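Local coordinates for protein polyporopepsin (Irpex lacteus, PDB 1WKR) that cleaves proteins with broad specificity as a pepsin-like aspartic endopeptidase and has milk-clotting activity, at residues S35-L40 / V114-P119; Q193-G198 / S202-T207; N157-L160 / T165-S168. All blocks are in the same frame, centred on the assembly; numbering follows the deposited sequence.

In the fold
The three contacts of this pepsin-like protease are spread over its two lobes and the sheet that joins them. Along the chain interaction 1 comes first, interaction 3 second and interaction 2 last. Interaction 1 lies in the N-terminal lobe, its first segment, 35-40, directly after the Asp-Thr-Gly motif of Asp-32. Interaction 2 is a hairpin of the C-terminal lobe, leading towards Asp-212. Interaction 3 sits on strand 155-162, which pairs with strands 3-9 and 142-146 in the sheet that joins the lobes. Centres are about 34 Å apart for interactions 1 and 2, and about 28 Å for either with interaction 3; none touch. Each contact is local to its own region, while the two lobes each contribute one catalytic aspartate.

Interaction 1: residues S35-L40 / V114-P119; sequences SSNTWL and VGTLSP
Asn-37 and Thr-116 make a single polar bridge between two loops of the N-terminal lobe of this pepsin-fold protease. Asn-37 follows closely on the Asp-Thr-Gly motif of the catalytic Asp-32, whose OD2 is hydrogen-bonded to Ser-35 OG; the side chain of Asn-37 lies about 8 Å from that of Asp-32. Thr-116 stands in the turn just before the short strand 117-118, which pairs with strand 57-62. The contact illustrates how one buried amide can tie distant loops: the backbones stay well apart, with 8.3 Å between Asn-37 CA and Thr-116 CA, and the two side chains span the gap from opposite directions. The amide nitrogen Asn-37 ND2 donates to Thr-116 OG1 at 3.0 Å, almost straight at 166°. The hydroxyl oxygen lies nearly in the amide plane, as suits the direction of an N-H. Thr-116 OG1 also bonds to the carbonyl O of Thr-113, so the hydroxyl gives its proton within its own turn and accepts the one from the amide. Apolar neighbours frame the bridge, with Ile-125 against both side chains and Val-59 and Val-61 against Asn-37. The threonine stands with OG1 between its backbone N and carbonyl carbon (chi1 67°), which turns the methyl to the other end of the amide, Thr-116 CG2 lying 3.6 Å from Asn-37 OD1.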
# COMPACT_ATOMS: atom_id res chain seq x y z
N SER A 35 2.60 -7.04 -0.58
CA SER A 35 3.35 -8.18 -1.17
C SER A 35 4.80 -7.95 -0.80
O SER A 35 5.17 -6.91 -0.28
CB SER A 35 3.21 -8.25 -2.66
OG SER A 35 3.92 -7.23 -3.34
N SER A 36 5.62 -8.98 -1.05
CA SER A 36 6.94 -9.02 -0.45
C SER A 36 8.03 -9.41 -1.39
O SER A 36 9.19 -9.59 -0.96
CB SER A 36 6.92 -9.97 0.77
OG SER A 36 5.83 -9.52 1.61
N ASN A 37 7.73 -9.49 -2.69
CA ASN A 37 8.74 -9.78 -3.71
C ASN A 37 9.07 -8.49 -4.40
O ASN A 37 8.19 -7.77 -4.90
CB ASN A 37 8.16 -10.75 -4.76
CG ASN A 37 7.99 -12.14 -4.22
OD1 ASN A 37 7.14 -12.40 -3.35
ND2 ASN A 37 8.82 -13.11 -4.66
N THR A 38 10.37 -8.13 -4.40
CA THR A 38 10.86 -6.97 -5.18
C THR A 38 11.21 -7.44 -6.56
O THR A 38 11.99 -8.42 -6.67
CB THR A 38 12.02 -6.30 -4.46
OG1 THR A 38 11.50 -5.65 -3.29
CG2 THR A 38 12.68 -5.23 -5.33
N TRP A 39 10.63 -6.85 -7.59
CA TRP A 39 10.89 -7.32 -8.97
C TRP A 39 10.79 -6.19 -9.91
O TRP A 39 10.17 -5.14 -9.67
CB TRP A 39 9.90 -8.45 -9.32
CG TRP A 39 8.44 -8.03 -9.39
CD1 TRP A 39 7.52 -8.06 -8.40
CD2 TRP A 39 7.76 -7.58 -10.59
NE1 TRP A 39 6.29 -7.64 -8.87
CE2 TRP A 39 6.40 -7.38 -10.23
CE3 TRP A 39 8.15 -7.37 -11.90
CZ2 TRP A 39 5.44 -6.94 -11.12
CZ3 TRP A 39 7.20 -6.93 -12.82
CH2 TRP A 39 5.83 -6.74 -12.44
N LEU A 40 11.38 -6.42 -11.09
CA LEU A 40 11.40 -5.44 -12.17
C LEU A 40 11.23 -6.19 -13.51
O LEU A 40 11.22 -7.42 -13.55
CB LEU A 40 12.69 -4.58 -12.14
CG LEU A 40 14.00 -5.35 -12.22
CD1 LEU A 40 14.41 -5.71 -13.69
CD2 LEU A 40 15.10 -4.48 -11.61
N VAL A 114 7.18 -17.06 0.75
CA VAL A 114 7.28 -18.56 0.79
C VAL A 114 6.27 -19.09 -0.21
O VAL A 114 5.06 -18.79 -0.11
CB VAL A 114 7.01 -19.05 2.23
CG1 VAL A 114 6.96 -20.59 2.24
CG2 VAL A 114 8.09 -18.51 3.16
N GLY A 115 6.72 -19.87 -1.14
CA GLY A 115 5.85 -20.39 -2.23
C GLY A 115 6.04 -19.71 -3.51
O GLY A 115 5.54 -20.17 -4.56
N THR A 116 6.73 -18.56 -3.57
CA THR A 116 6.91 -17.84 -4.80
C THR A 116 8.06 -18.38 -5.69
O THR A 116 8.07 -18.06 -6.87
CB THR A 116 7.07 -16.29 -4.61
OG1 THR A 116 8.32 -16.00 -3.92
CG2 THR A 116 5.87 -15.70 -3.80
N LEU A 117 9.00 -19.07 -5.07
CA LEU A 117 10.15 -19.61 -5.84
C LEU A 117 9.80 -21.10 -6.24
O LEU A 117 9.20 -21.82 -5.53
CB LEU A 117 11.39 -19.66 -5.00
CG LEU A 117 11.92 -18.26 -4.51
CD1 LEU A 117 13.08 -18.45 -3.51
CD2 LEU A 117 12.29 -17.38 -5.69
N SER A 118 10.39 -21.42 -7.40
CA SER A 118 10.30 -22.84 -7.88
C SER A 118 11.70 -23.18 -8.44
O SER A 118 12.20 -22.42 -9.25
CB SER A 118 9.30 -22.96 -8.97
OG SER A 118 9.25 -24.32 -9.46
N PRO A 119 12.29 -24.31 -8.04
CA PRO A 119 11.64 -25.42 -7.29
C PRO A 119 11.67 -25.29 -5.83
O PRO A 119 11.07 -26.11 -5.08
CB PRO A 119 12.54 -26.61 -7.65
CG PRO A 119 13.96 -26.00 -7.85
CD PRO A 119 13.64 -24.67 -8.57

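Interaction 2: residues Q193-G198 / S202-T207; sequences QSIRYG and SILSST. Unlike the reference sequence in segment 193-198: Ser-194 (reference Thr). With SO4 (sulfate ion), chain E.
Ile-195 and Leu-204 cross obliquely on one face of the hairpin, with Ile-195 CD1 4.0 Å from Leu-204 CD2 and the leucine CB against the isoleucine CB and CG1. Beside them, of the tyrosine side chain of Tyr-197 it is CB that meets Ile-203, 3.6 Å from Ile-203 CG1. With CG anti to the backbone N (chi1 176°), the tyrosine ring is carried away from Ile-203 towards helix 222-232, and its hydroxyl bonds to the backbone N of Gln-254. The same helix touches Ile-203 and Leu-204, while Ile-220 packs on Ile-195 and Ile-203, so this apolar face is turned into the C-terminal lobe.

What allows two successive residues, Ile-203 and Leu-204, to address Ile-195 is a classic beta bulge. Ile-195 O accepts from both Ile-203 N and Leu-204 N, each at 3.0 Å and both from the same face of its carbonyl plane; Ile-195 N returns a bond to Leu-204 O. A further shift of register brings Gln-193 opposite Thr-207, where paired backbone bonds resume.

The outer side is polar. There a sulfate, probably from the crystallisation liquor, receives Ser-206 N on O4 at 3.0 Å and Ser-206 OG on O2 at 2.7 Å. Ser-194 lies alongside, its CB 3.3 Å from sulfate O4, and a water bonded to Ser-202 OG also reaches that oxygen.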
# COMPACT_ATOMS: atom_id res chain seq x y z
N GLN A 193 -9.56 -3.94 13.37
CA GLN A 193 -10.16 -2.61 13.51
C GLN A 193 -11.67 -2.75 13.42
O GLN A 193 -12.17 -3.79 12.95
CB GLN A 193 -9.66 -1.63 12.41
CG GLN A 193 -10.38 -1.79 11.09
CD GLN A 193 -9.74 -0.95 9.97
OE1 GLN A 193 -8.75 -0.25 10.20
NE2 GLN A 193 -10.33 -1.02 8.79
N SER A 194 -12.40 -1.69 13.76
CA SER A 194 -13.79 -1.54 13.42
C SER A 194 -13.97 -0.22 12.68
O SER A 194 -13.11 0.66 12.74
CB SER A 194 -14.68 -1.59 14.66
OG SER A 194 -14.47 -0.39 15.39
N ILE A 195 -15.11 -0.09 12.00
CA ILE A 195 -15.45 1.10 11.25
C ILE A 195 -16.89 1.48 11.55
O ILE A 195 -17.80 0.62 11.47
CB ILE A 195 -15.28 0.89 9.70
CG1 ILE A 195 -13.91 0.26 9.35
CG2 ILE A 195 -15.44 2.25 8.99
CD1 ILE A 195 -13.82 -0.05 7.83
N ARG A 196 -17.12 2.74 11.83
CA ARG A 196 -18.48 3.30 11.94
C ARG A 196 -18.60 4.50 11.07
O ARG A 196 -17.62 5.18 10.71
CB ARG A 196 -18.81 3.60 13.40
CG ARG A 196 -18.38 4.67 13.89
CD ARG A 196 -19.21 5.21 15.30
NE ARG A 196 -18.53 6.45 15.63
CZ ARG A 196 -17.42 6.55 16.23
NH1 ARG A 196 -16.81 5.38 16.64
NH2 ARG A 196 -16.77 7.59 16.53
N TYR A 197 -19.82 4.84 10.69
CA TYR A 197 -20.14 6.00 9.84
C TYR A 197 -20.90 7.00 10.72
O TYR A 197 -21.91 6.65 11.31
CB TYR A 197 -21.01 5.55 8.67
CG TYR A 197 -21.47 6.69 7.79
CD1 TYR A 197 -20.59 7.27 6.87
CD2 TYR A 197 -22.74 7.21 7.91
CE1 TYR A 197 -21.00 8.33 6.06
CE2 TYR A 197 -23.18 8.29 7.07
CZ TYR A 197 -22.30 8.76 6.15
OH TYR A 197 -22.62 9.82 5.32
N GLY A 198 -20.39 8.21 10.83
CA GLY A 198 -21.03 9.21 11.72
C GLY A 198 -20.98 8.71 13.13
O GLY A 198 -20.18 7.89 13.56
N SER A 202 -23.00 1.49 12.48
CA SER A 202 -21.90 0.54 12.30
C SER A 202 -21.73 0.20 10.83
O SER A 202 -22.72 0.04 10.10
CB SER A 202 -22.21 -0.78 13.12
OG SER A 202 -21.09 -1.67 12.94
N ILE A 203 -20.54 0.14 10.36
CA ILE A 203 -20.19 -0.28 9.00
C ILE A 203 -19.53 -1.67 9.02
O ILE A 203 -19.95 -2.55 8.31
CB ILE A 203 -19.34 0.79 8.32
CG1 ILE A 203 -20.08 2.11 8.18
CG2 ILE A 203 -18.83 0.25 6.95
CD1 ILE A 203 -21.36 2.02 7.28
N LEU A 204 -18.46 -1.83 9.81
CA LEU A 204 -17.72 -3.06 9.91
C LEU A 204 -17.45 -3.33 11.35
O LEU A 204 -16.69 -2.54 11.98
CB LEU A 204 -16.44 -2.97 9.08
CG LEU A 204 -15.64 -4.29 8.98
CD1 LEU A 204 -16.34 -5.30 8.05
CD2 LEU A 204 -14.25 -4.03 8.42
N SER A 205 -17.97 -4.39 11.91
CA SER A 205 -17.69 -4.75 13.28
C SER A 205 -16.23 -5.21 13.44
O SER A 205 -15.64 -5.72 12.44
CB SER A 205 -18.63 -5.92 13.74
OG SER A 205 -20.03 -5.55 13.50
N SER A 206 -15.70 -5.12 14.60
CA SER A 206 -14.28 -5.45 14.88
C SER A 206 -13.92 -6.72 14.19
O SER A 206 -14.52 -7.81 14.37
CB SER A 206 -14.12 -5.65 16.37
OG SER A 206 -14.35 -4.43 17.02
N THR A 207 -12.86 -6.66 13.38
CA THR A 207 -12.43 -7.82 12.57
C THR A 207 -11.01 -7.57 12.05
O THR A 207 -10.44 -6.50 12.26
CB THR A 207 -13.42 -8.02 11.41
OG1 THR A 207 -13.17 -9.29 10.82
CG2 THR A 207 -13.32 -6.91 10.31
S SO4 E . -17.74 -3.16 17.33
O1 SO4 E . -17.38 -2.05 18.18
O2 SO4 E . -16.95 -4.26 17.84
O3 SO4 E . -19.21 -3.52 17.54
O4 SO4 E . -17.41 -3.01 15.95
O HOH W 1 -18.65 -1.03 14.12

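Interaction 3: residues N157-L160 / T165-S168; sequences NGEL and TDSS
Glu-159 and Asp-166 bring two carboxyl groups together on the surface, Glu-159 OE1 lying only 2.6 Å from Asp-166 OD2. This oxygen pair is the tight part of the contact. It joins strand 155-162, which lies between strands 3-9 and 142-146 in the sheet that joins the lobes, to the loop that follows. The glutamate reaches over because CG is anti to the backbone N (chi1 -176°) and the chain runs on extended; the side chains cross at about a right angle, their carboxyl planes 34° apart.

Towards solvent the arrangement opens out into the exposed Ser-167 and Ser-168. Here Asp-166 closes an Asx turn: its OD1 accepts from Ser-168 N at 3.0 Å and from Ser-168 OG at 2.7 Å, both from one face of the carboxylate. Tyr-317 OH bonds to the backbone N of Asp-166 and further places the loop. With an alanine here, Glu-159 OE1 would probably be left without its close oxygen partner, and the turn would lose the acceptor that holds Ser-168.

Two negative charges this close would probably repel, even with Lys-169 beside Glu-159; the spacing suggests that one of the two acids holds a proton in this crystal.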
# COMPACT_ATOMS: atom_id res chain seq x y z
N ASN A 157 5.29 13.71 -3.46
CA ASN A 157 4.84 14.30 -2.18
C ASN A 157 4.90 13.28 -1.05
O ASN A 157 4.44 13.57 0.06
CB ASN A 157 3.45 14.88 -2.30
CG ASN A 157 2.37 13.83 -2.52
OD1 ASN A 157 2.65 12.63 -2.45
ND2 ASN A 157 1.09 14.23 -2.69
N GLY A 158 5.55 12.14 -1.27
CA GLY A 158 5.60 11.03 -0.29
C GLY A 158 7.00 10.73 0.13
O GLY A 158 8.00 11.27 -0.41
N GLU A 159 7.12 9.83 1.11
CA GLU A 159 8.45 9.45 1.65
C GLU A 159 8.38 8.08 2.23
O GLU A 159 7.42 7.72 2.91
CB GLU A 159 8.92 10.48 2.72
CG GLU A 159 10.33 10.18 3.25
CD GLU A 159 10.67 11.17 4.29
OE1 GLU A 159 10.11 11.07 5.44
OE2 GLU A 159 11.54 12.00 4.06
N LEU A 160 9.41 7.30 2.00
CA LEU A 160 9.70 6.05 2.76
C LEU A 160 10.86 6.31 3.66
O LEU A 160 11.89 6.83 3.18
CB LEU A 160 10.02 4.88 1.84
CG LEU A 160 8.80 4.17 1.25
CD1 LEU A 160 7.75 4.95 0.66
CD2 LEU A 160 9.32 2.94 0.42
N THR A 165 11.18 6.72 12.13
CA THR A 165 10.06 7.55 11.75
C THR A 165 10.50 8.95 11.50
O THR A 165 11.66 9.36 11.94
CB THR A 165 8.95 7.55 12.81
OG1 THR A 165 9.52 8.06 14.07
CG2 THR A 165 8.42 6.19 13.12
N ASP A 166 9.77 9.76 10.80
CA ASP A 166 10.04 11.14 10.43
C ASP A 166 8.91 11.99 10.98
O ASP A 166 7.82 11.99 10.46
CB ASP A 166 10.11 11.27 8.94
CG ASP A 166 10.43 12.67 8.39
OD1 ASP A 166 10.33 13.59 9.23
OD2 ASP A 166 10.65 12.85 7.21
N SER A 167 9.19 12.69 12.11
CA SER A 167 8.16 13.45 12.81
C SER A 167 7.65 14.66 12.04
O SER A 167 6.61 15.22 12.37
CB SER A 167 8.74 13.99 14.27
OG SER A 167 9.63 14.87 14.06
N SER A 168 8.31 15.01 10.96
CA SER A 168 7.81 16.06 10.09
C SER A 168 6.62 15.59 9.24
O SER A 168 5.96 16.40 8.61
CB SER A 168 8.91 16.67 9.17
OG SER A 168 9.19 15.78 8.08